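Long-range contacts in probable transcriptional regulator, AsnC family (Thermus thermophilus, PDB 2DJW), which is a stand-alone RAM-domain protein of the AsnC family, of unknown function, for which sequence-specific DNA binding is only tentatively inferred: residues A[27-32]-A[43-48]; A[7-12]-A[65-70]. All blocks are in the same frame, centred on the assembly; numbering follows the deposited sequence.

From the N terminus, strand 2-10 comes first and carries residues 7-12, whose partner, 65-70, arrives only after two helices and two further strands; interaction 2 therefore closes the long loop of the domain. Within that loop the chain passes through helix 15-22 and reaches residues 27-32, which fold back on 43-48 to form interaction 1, a beta hairpin closed locally. The contacts nest and do not cross. Interaction 1 joins strand 28-34, outermost within this chain, to strand 40-46, and interaction 2 joins strand 2-10 to 66-77, outermost on the other side within this chain. Their centres are about 17 Å apart, linked through the neighbouring strands 40-46 and 2-10 of one antiparallel sheet.

Interaction 1. Residues A[27-32]-A[43-48]; sequences QVAEVY and LVRLKD
A classic beta bulge breaks this antiparallel pairing: Ala-29 and Glu-30 both face Leu-43, whose carbonyl O accepts from Ala-29 N at 2.8 Å and, weakly, from Glu-30 N. Beyond the bulge, Leu-43 N returns a bond to Glu-30 O at 2.8 Å. Before it, Arg-45 N binds Gln-27 O at 2.9 Å, and Val-44 CG1, anti to its backbone N (chi1 -172°), comes against Gln-27 CB at 3.6 Å. The side chains of Glu-30 and Leu-43 run alongside each other, with the carboxylate OE2 3.6 Å from Leu-43 CD2. That methyl also sits over one face of the Arg-45 guanidinium, nearer its border than its centre, while Ala-29 CB meets Arg-45 CG at 4.0 Å. Through a water, Glu-30 OE2 is joined to Arg-45 NH2, whose direct salt bridge is to Glu-30 of the second subunit. The reciprocal bridge runs from Glu-30 OE1 to Arg-45 of that subunit, and Leu-43 packs on Leu-43 of the second subunit. Glu-30 and Arg-45 thus each pair with the opposite charge across the interface besides being joined through water within the chain, which probably favours the ionised forms of both groups.

Interaction 2. Residues A[7-12]-A[65-70]; sequences LIRPRG and GVERTE
The guanidinium of Arg-11 has Gly-65 CA resting over one face, 3.9 Å from its plane and closer to the border than to the centre, with Arg-11 NH2 the nearest nitrogen; NH2 also makes a salt bridge to Glu-64. Arg-9 presents its guanidinium obliquely to Arg-68, NH1 lying 3.5 Å from Arg-68 CB. These two arginines run alongside each other in the same direction, their terminal planes turned 70° apart. Arg-9 CG stands anti to the backbone N (chi1 166°) and meets Glu-67 OE2 at 3.5 Å, but this is a contact with the aliphatic part of the arginine. The polar end goes to Pro-37 O through NH2, and the guanidinium makes a cation-pi contact with Tyr-38.

The backbones that carry these side chains form an antiparallel pair of neighbouring strands, 2-10 and 66-77, in the ferredoxin-like sheet of the Lrp/AsnC ligand-binding domain. A classic beta bulge interrupts it: Glu-67 and Arg-68 both face Arg-9, and Arg-9 O accepts from Glu-67 N at 2.8 Å and from Arg-68 N at 3.2 Å, the latter on a lone pair. An alanine at Arg-9 would probably leave Pro-37 O without this donor and Tyr-38 without its cation, and open a gap beside Arg-68 CB. Past the bulge, Arg-11 N donates to Gly-65 O in a nearly straight bond. At the positive phi of Gly-65 (111°) a CB would collide with the carbonyl O of the preceding residue.

On the other face Ile-8 CG2 meets Val-66 CG1 at 4.3 Å, and helix 15-22 packs on Pro-10 and Val-66 through Leu-18. At the far end Leu-7 and Glu-70 exchange two backbone bonds, and Leu-7 CB closes to 3.2 Å on Glu-70 O.

Interaction 1. Residues A[27-32]-A[43-48]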
ATOM      1  N   GLN A  27      16.566  15.851 -23.291  1.00 45.44           N
ATOM      2  CA  GLN A  27      15.522  16.533 -22.512  1.00 45.20           C
ATOM      3  C   GLN A  27      15.815  16.588 -20.994  1.00 45.30           C
ATOM      4  O   GLN A  27      15.142  17.302 -20.247  1.00 45.61           O
ATOM      5  CB  GLN A  27      14.140  15.936 -22.801  1.00 44.97           C
ATOM      6  CG  GLN A  27      13.839  15.709 -24.280  1.00 44.10           C
ATOM      7  CD  GLN A  27      14.269  14.339 -24.781  1.00 44.68           C
ATOM      8  OE1 GLN A  27      15.075  13.642 -24.154  1.00 43.27           O
ATOM      9  NE2 GLN A  27      13.724  13.941 -25.922  1.00 44.94           N
ATOM     10  N   VAL A  28      16.854  15.875 -20.558  1.00 45.04           N
ATOM     11  CA  VAL A  28      17.194  15.758 -19.138  1.00 44.01           C
ATOM     12  C   VAL A  28      18.162  16.850 -18.738  1.00 43.93           C
ATOM     13  O   VAL A  28      19.296  16.883 -19.230  1.00 44.63           O
ATOM     14  CB  VAL A  28      17.824  14.372 -18.839  1.00 44.07           C
ATOM     15  CG1 VAL A  28      18.236  14.257 -17.379  1.00 43.11           C
ATOM     16  CG2 VAL A  28      16.865  13.230 -19.243  1.00 43.60           C
ATOM     17  N   ALA A  29      17.720  17.735 -17.843  1.00 43.39           N
ATOM     18  CA  ALA A  29      18.550  18.841 -17.348  1.00 42.44           C
ATOM     19  C   ALA A  29      19.399  18.463 -16.135  1.00 41.77           C
ATOM     20  O   ALA A  29      20.476  19.046 -15.902  1.00 42.23           O
ATOM     21  CB  ALA A  29      17.687  20.052 -17.025  1.00 42.50           C
ATOM     22  N   GLU A  30      18.899  17.516 -15.349  1.00 40.20           N
ATOM     23  CA  GLU A  30      19.548  17.083 -14.113  1.00 39.00           C
ATOM     24  C   GLU A  30      19.049  15.678 -13.856  1.00 37.45           C
ATOM     25  O   GLU A  30      17.902  15.397 -14.107  1.00 37.18           O
ATOM     26  CB  GLU A  30      19.176  17.995 -12.928  1.00 39.19           C
ATOM     27  CG  GLU A  30      19.709  19.437 -13.006  1.00 39.73           C
ATOM     28  CD  GLU A  30      19.178  20.352 -11.908  1.00 40.38           C
ATOM     29  OE1 GLU A  30      19.107  19.909 -10.729  1.00 40.17           O
ATOM     30  OE2 GLU A  30      18.852  21.530 -12.230  1.00 41.21           O
ATOM     31  N   VAL A  31      19.931  14.783 -13.428  1.00 36.68           N
ATOM     32  CA  VAL A  31      19.513  13.468 -12.956  1.00 35.79           C
ATOM     33  C   VAL A  31      20.372  13.052 -11.771  1.00 35.83           C
ATOM     34  O   VAL A  31      21.563  13.351 -11.719  1.00 36.43           O
ATOM     35  CB  VAL A  31      19.442  12.406 -14.090  1.00 36.07           C
ATOM     36  CG1 VAL A  31      20.717  12.358 -14.893  1.00 34.14           C
ATOM     37  CG2 VAL A  31      19.022  11.009 -13.533  1.00 36.45           C
ATOM     38  N   TYR A  32      19.753  12.407 -10.792  1.00 35.59           N
ATOM     39  CA  TYR A  32      20.406  12.158  -9.533  1.00 35.21           C
ATOM     40  C   TYR A  32      20.069  10.803  -9.003  1.00 35.15           C
ATOM     41  O   TYR A  32      18.993  10.270  -9.259  1.00 35.41           O
ATOM     42  CB  TYR A  32      19.961  13.168  -8.466  1.00 35.39           C
ATOM     43  CG  TYR A  32      20.231  14.601  -8.791  1.00 35.08           C
ATOM     44  CD1 TYR A  32      21.450  15.184  -8.483  1.00 34.80           C
ATOM     45  CD2 TYR A  32      19.258  15.381  -9.400  1.00 36.10           C
ATOM     46  CE1 TYR A  32      21.705  16.517  -8.795  1.00 35.24           C
ATOM     47  CE2 TYR A  32      19.494  16.707  -9.718  1.00 36.74           C
ATOM     48  CZ  TYR A  32      20.719  17.270  -9.408  1.00 36.75           C
ATOM     49  OH  TYR A  32      20.952  18.587  -9.719  1.00 37.00           O
ATOM     50  N   LEU A  43      15.107  15.330 -13.635  1.00 35.39           N
ATOM     51  CA  LEU A  43      14.480  16.608 -13.928  1.00 36.59           C
ATOM     52  C   LEU A  43      14.582  16.875 -15.436  1.00 37.73           C
ATOM     53  O   LEU A  43      15.673  17.147 -15.960  1.00 37.77           O
ATOM     54  CB  LEU A  43      15.145  17.731 -13.133  1.00 36.48           C
ATOM     55  CG  LEU A  43      14.675  19.164 -13.386  1.00 37.48           C
ATOM     56  CD1 LEU A  43      13.213  19.325 -12.977  1.00 39.18           C
ATOM     57  CD2 LEU A  43      15.550  20.170 -12.630  1.00 36.21           C
ATOM     58  N   VAL A  44      13.429  16.792 -16.104  1.00 38.21           N
ATOM     59  CA  VAL A  44      13.299  16.910 -17.542  1.00 39.19           C
ATOM     60  C   VAL A  44      12.639  18.264 -17.913  1.00 39.91           C
ATOM     61  O   VAL A  44      11.873  18.832 -17.125  1.00 39.95           O
ATOM     62  CB  VAL A  44      12.480  15.705 -18.133  1.00 38.83           C
ATOM     63  CG1 VAL A  44      12.513  15.706 -19.619  1.00 39.59           C
ATOM     64  CG2 VAL A  44      13.043  14.359 -17.667  1.00 39.91           C
ATOM     65  N   ARG A  45      12.963  18.780 -19.099  1.00 40.43           N
ATOM     66  CA  ARG A  45      12.344  20.002 -19.631  1.00 41.54           C
ATOM     67  C   ARG A  45      11.794  19.666 -20.983  1.00 41.92           C
ATOM     68  O   ARG A  45      12.533  19.168 -21.835  1.00 42.60           O
ATOM     69  CB  ARG A  45      13.374  21.129 -19.783  1.00 41.69           C
ATOM     70  CG  ARG A  45      14.228  21.391 -18.550  1.00 41.67           C
ATOM     71  CD  ARG A  45      13.439  21.997 -17.417  1.00 42.17           C
ATOM     72  NE  ARG A  45      14.362  22.536 -16.427  1.00 43.14           N
ATOM     73  CZ  ARG A  45      14.010  23.032 -15.252  1.00 44.31           C
ATOM     74  NH1 ARG A  45      12.732  23.056 -14.897  1.00 46.33           N
ATOM     75  NH2 ARG A  45      14.945  23.499 -14.429  1.00 43.98           N
ATOM     76  N   LEU A  46      10.504  19.910 -21.189  1.00 42.48           N
ATOM     77  CA  LEU A  46       9.845  19.484 -22.428  1.00 43.59           C
ATOM     78  C   LEU A  46       9.304  20.624 -23.287  1.00 44.56           C
ATOM     79  O   LEU A  46       8.763  21.600 -22.768  1.00 44.24           O
ATOM     80  CB  LEU A  46       8.716  18.494 -22.122  1.00 43.40           C
ATOM     81  CG  LEU A  46       9.013  17.325 -21.173  1.00 43.58           C
ATOM     82  CD1 LEU A  46       7.732  16.850 -20.506  1.00 41.45           C
ATOM     83  CD2 LEU A  46       9.709  16.193 -21.938  1.00 42.86           C
ATOM     84  N   LYS A  47       9.439  20.475 -24.606  1.00 46.15           N
ATOM     85  CA  LYS A  47       8.792  21.373 -25.574  1.00 47.92           C
ATOM     86  C   LYS A  47       7.265  21.274 -25.480  1.00 47.97           C
ATOM     87  O   LYS A  47       6.574  22.285 -25.482  1.00 48.93           O
ATOM     88  CB  LYS A  47       9.274  21.073 -27.010  1.00 48.52           C
ATOM     89  CG  LYS A  47       8.283  21.496 -28.138  1.00 52.38           C
ATOM     90  CD  LYS A  47       8.174  23.037 -28.322  1.00 57.23           C
ATOM     91  CE  LYS A  47       6.717  23.512 -28.550  1.00 59.01           C
ATOM     92  NZ  LYS A  47       6.054  22.952 -29.783  1.00 60.57           N
ATOM     93  N   ASP A  48       6.743  20.054 -25.419  1.00 48.05           N
ATOM     94  CA  ASP A  48       5.316  19.842 -25.230  1.00 47.84           C
ATOM     95  C   ASP A  48       5.135  18.589 -24.419  1.00 47.50           C
ATOM     96  O   ASP A  48       6.120  17.936 -24.097  1.00 47.87           O
ATOM     97  CB  ASP A  48       4.545  19.760 -26.560  1.00 48.02           C
ATOM     98  CG  ASP A  48       5.348  19.132 -27.683  1.00 48.54           C
ATOM     99  OD1 ASP A  48       6.020  18.105 -27.469  1.00 48.92           O
ATOM    100  OD2 ASP A  48       5.298  19.683 -28.803  1.00 51.86           O
TER
HETATM  101  O   HOH W   1      17.961  22.903 -14.605  1.00 47.41           O

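Interaction 2. Residues A[7-12]-A[65-70]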
ATOM      1  N   LEU A   7      10.599   9.721 -11.889  1.00 34.57           N
ATOM      2  CA  LEU A   7      11.068   8.874 -10.825  1.00 34.81           C
ATOM      3  C   LEU A   7      11.377   7.478 -11.415  1.00 35.17           C
ATOM      4  O   LEU A   7      10.499   6.813 -11.956  1.00 32.87           O
ATOM      5  CB  LEU A   7       9.985   8.807  -9.737  1.00 34.98           C
ATOM      6  CG  LEU A   7       9.805   9.889  -8.633  1.00 36.59           C
ATOM      7  CD1 LEU A   7       9.968  11.352  -9.073  1.00 34.42           C
ATOM      8  CD2 LEU A   7       8.461   9.691  -7.911  1.00 34.98           C
ATOM      9  N   ILE A   8      12.643   7.063 -11.303  1.00 36.20           N
ATOM     10  CA  ILE A   8      13.129   5.801 -11.889  1.00 37.30           C
ATOM     11  C   ILE A   8      13.583   4.822 -10.798  1.00 38.46           C
ATOM     12  O   ILE A   8      14.487   5.131 -10.012  1.00 38.72           O
ATOM     13  CB  ILE A   8      14.281   6.057 -12.887  1.00 36.58           C
ATOM     14  CG1 ILE A   8      13.964   7.227 -13.816  1.00 35.72           C
ATOM     15  CG2 ILE A   8      14.644   4.818 -13.696  1.00 38.22           C
ATOM     16  CD1 ILE A   8      14.874   8.422 -13.564  1.00 33.41           C
ATOM     17  N   ARG A   9      12.918   3.670 -10.729  1.00 39.81           N
ATOM     18  CA  ARG A   9      13.383   2.550  -9.918  1.00 41.97           C
ATOM     19  C   ARG A   9      14.109   1.523 -10.807  1.00 42.58           C
ATOM     20  O   ARG A   9      13.474   0.779 -11.577  1.00 42.07           O
ATOM     21  CB  ARG A   9      12.223   1.873  -9.176  1.00 42.16           C
ATOM     22  CG  ARG A   9      12.577   0.495  -8.569  1.00 42.57           C
ATOM     23  CD  ARG A   9      11.415  -0.098  -7.814  1.00 43.88           C
ATOM     24  NE  ARG A   9      10.889   0.893  -6.869  1.00 49.04           N
ATOM     25  CZ  ARG A   9       9.666   1.426  -6.899  1.00 47.13           C
ATOM     26  NH1 ARG A   9       8.768   1.042  -7.807  1.00 47.32           N
ATOM     27  NH2 ARG A   9       9.340   2.331  -5.991  1.00 46.04           N
ATOM     28  N   PRO A  10      15.450   1.507 -10.734  1.00 43.44           N
ATOM     29  CA  PRO A  10      16.228   0.524 -11.490  1.00 43.25           C
ATOM     30  C   PRO A  10      16.456  -0.758 -10.703  1.00 43.40           C
ATOM     31  O   PRO A  10      16.311  -0.765  -9.464  1.00 43.12           O
ATOM     32  CB  PRO A  10      17.560   1.236 -11.672  1.00 42.91           C
ATOM     33  CG  PRO A  10      17.723   2.023 -10.415  1.00 43.07           C
ATOM     34  CD  PRO A  10      16.328   2.410  -9.959  1.00 43.69           C
ATOM     35  N   ARG A  11      16.822  -1.827 -11.417  1.00 44.10           N
ATOM     36  CA  ARG A  11      17.544  -2.959 -10.800  1.00 44.79           C
ATOM     37  C   ARG A  11      18.754  -2.369 -10.073  1.00 44.93           C
ATOM     38  O   ARG A  11      19.420  -1.461 -10.596  1.00 44.82           O
ATOM     39  CB  ARG A  11      18.004  -3.971 -11.861  1.00 44.92           C
ATOM     40  CG  ARG A  11      18.499  -5.321 -11.282  1.00 45.69           C
ATOM     41  CD  ARG A  11      19.377  -6.104 -12.266  1.00 45.22           C
ATOM     42  NE  ARG A  11      18.651  -6.404 -13.491  1.00 47.98           N
ATOM     43  CZ  ARG A  11      19.089  -6.159 -14.723  1.00 48.79           C
ATOM     44  NH1 ARG A  11      20.289  -5.627 -14.928  1.00 48.62           N
ATOM     45  NH2 ARG A  11      18.316  -6.457 -15.763  1.00 49.14           N
ATOM     46  N   GLY A  12      19.004  -2.849  -8.858  1.00 45.21           N
ATOM     47  CA  GLY A  12      20.043  -2.297  -7.984  1.00 45.64           C
ATOM     48  C   GLY A  12      21.456  -2.218  -8.548  1.00 46.64           C
ATOM     49  O   GLY A  12      22.200  -1.293  -8.210  1.00 46.80           O
ATOM     50  N   GLY A  65      17.177  -2.711 -17.605  1.00 49.94           N
ATOM     51  CA  GLY A  65      17.278  -2.656 -16.146  1.00 50.43           C
ATOM     52  C   GLY A  65      16.229  -1.868 -15.352  1.00 50.53           C
ATOM     53  O   GLY A  65      16.188  -1.952 -14.115  1.00 50.41           O
ATOM     54  N   VAL A  66      15.383  -1.099 -16.039  1.00 50.56           N
ATOM     55  CA  VAL A  66      14.411  -0.240 -15.346  1.00 50.00           C
ATOM     56  C   VAL A  66      13.156  -1.024 -14.941  1.00 49.98           C
ATOM     57  O   VAL A  66      12.449  -1.588 -15.781  1.00 50.03           O
ATOM     58  CB  VAL A  66      14.065   1.061 -16.133  1.00 50.10           C
ATOM     59  CG1 VAL A  66      15.333   1.784 -16.637  1.00 48.86           C
ATOM     60  CG2 VAL A  66      13.146   0.769 -17.265  1.00 50.97           C
ATOM     61  N   GLU A  67      12.910  -1.088 -13.645  1.00 49.88           N
ATOM     62  CA  GLU A  67      11.755  -1.797 -13.132  1.00 50.63           C
ATOM     63  C   GLU A  67      10.456  -0.965 -13.233  1.00 50.67           C
ATOM     64  O   GLU A  67       9.484  -1.397 -13.866  1.00 50.61           O
ATOM     65  CB  GLU A  67      12.016  -2.250 -11.696  1.00 50.96           C
ATOM     66  CG  GLU A  67      12.967  -3.431 -11.606  1.00 53.12           C
ATOM     67  CD  GLU A  67      13.332  -3.773 -10.190  1.00 55.84           C
ATOM     68  OE1 GLU A  67      13.738  -4.930  -9.942  1.00 58.46           O
ATOM     69  OE2 GLU A  67      13.233  -2.887  -9.316  1.00 56.94           O
ATOM     70  N   ARG A  68      10.452   0.212 -12.601  1.00 49.97           N
ATOM     71  CA  ARG A  68       9.317   1.134 -12.636  1.00 49.54           C
ATOM     72  C   ARG A  68       9.778   2.565 -12.881  1.00 48.12           C
ATOM     73  O   ARG A  68      10.845   2.985 -12.418  1.00 47.62           O
ATOM     74  CB  ARG A  68       8.513   1.096 -11.327  1.00 50.05           C
ATOM     75  CG  ARG A  68       7.797  -0.235 -11.023  1.00 53.98           C
ATOM     76  CD  ARG A  68       6.484  -0.426 -11.809  1.00 58.47           C
ATOM     77  NE  ARG A  68       5.957  -1.771 -11.574  1.00 63.47           N
ATOM     78  CZ  ARG A  68       4.911  -2.065 -10.793  1.00 66.61           C
ATOM     79  NH1 ARG A  68       4.214  -1.107 -10.174  1.00 67.24           N
ATOM     80  NH2 ARG A  68       4.538  -3.334 -10.649  1.00 67.07           N
ATOM     81  N   THR A  69       8.942   3.297 -13.604  1.00 46.86           N
ATOM     82  CA  THR A  69       9.058   4.743 -13.770  1.00 45.50           C
ATOM     83  C   THR A  69       7.758   5.416 -13.250  1.00 44.44           C
ATOM     84  O   THR A  69       6.642   4.849 -13.393  1.00 43.58           O
ATOM     85  CB  THR A  69       9.336   5.088 -15.261  1.00 45.55           C
ATOM     86  OG1 THR A  69      10.160   6.240 -15.352  1.00 48.08           O
ATOM     87  CG2 THR A  69       8.068   5.334 -16.042  1.00 44.44           C
ATOM     88  N   GLU A  70       7.893   6.601 -12.644  1.00 42.67           N
ATOM     89  CA  GLU A  70       6.717   7.429 -12.314  1.00 41.28           C
ATOM     90  C   GLU A  70       6.934   8.907 -12.604  1.00 39.35           C
ATOM     91  O   GLU A  70       7.791   9.520 -12.019  1.00 39.40           O
ATOM     92  CB  GLU A  70       6.270   7.231 -10.859  1.00 41.50           C
ATOM     93  CG  GLU A  70       4.775   7.395 -10.683  1.00 44.49           C
ATOM     94  CD  GLU A  70       4.365   7.898  -9.306  1.00 48.23           C
ATOM     95  OE1 GLU A  70       5.033   7.553  -8.315  1.00 50.45           O
ATOM     96  OE2 GLU A  70       3.345   8.621  -9.220  1.00 50.77           O
TER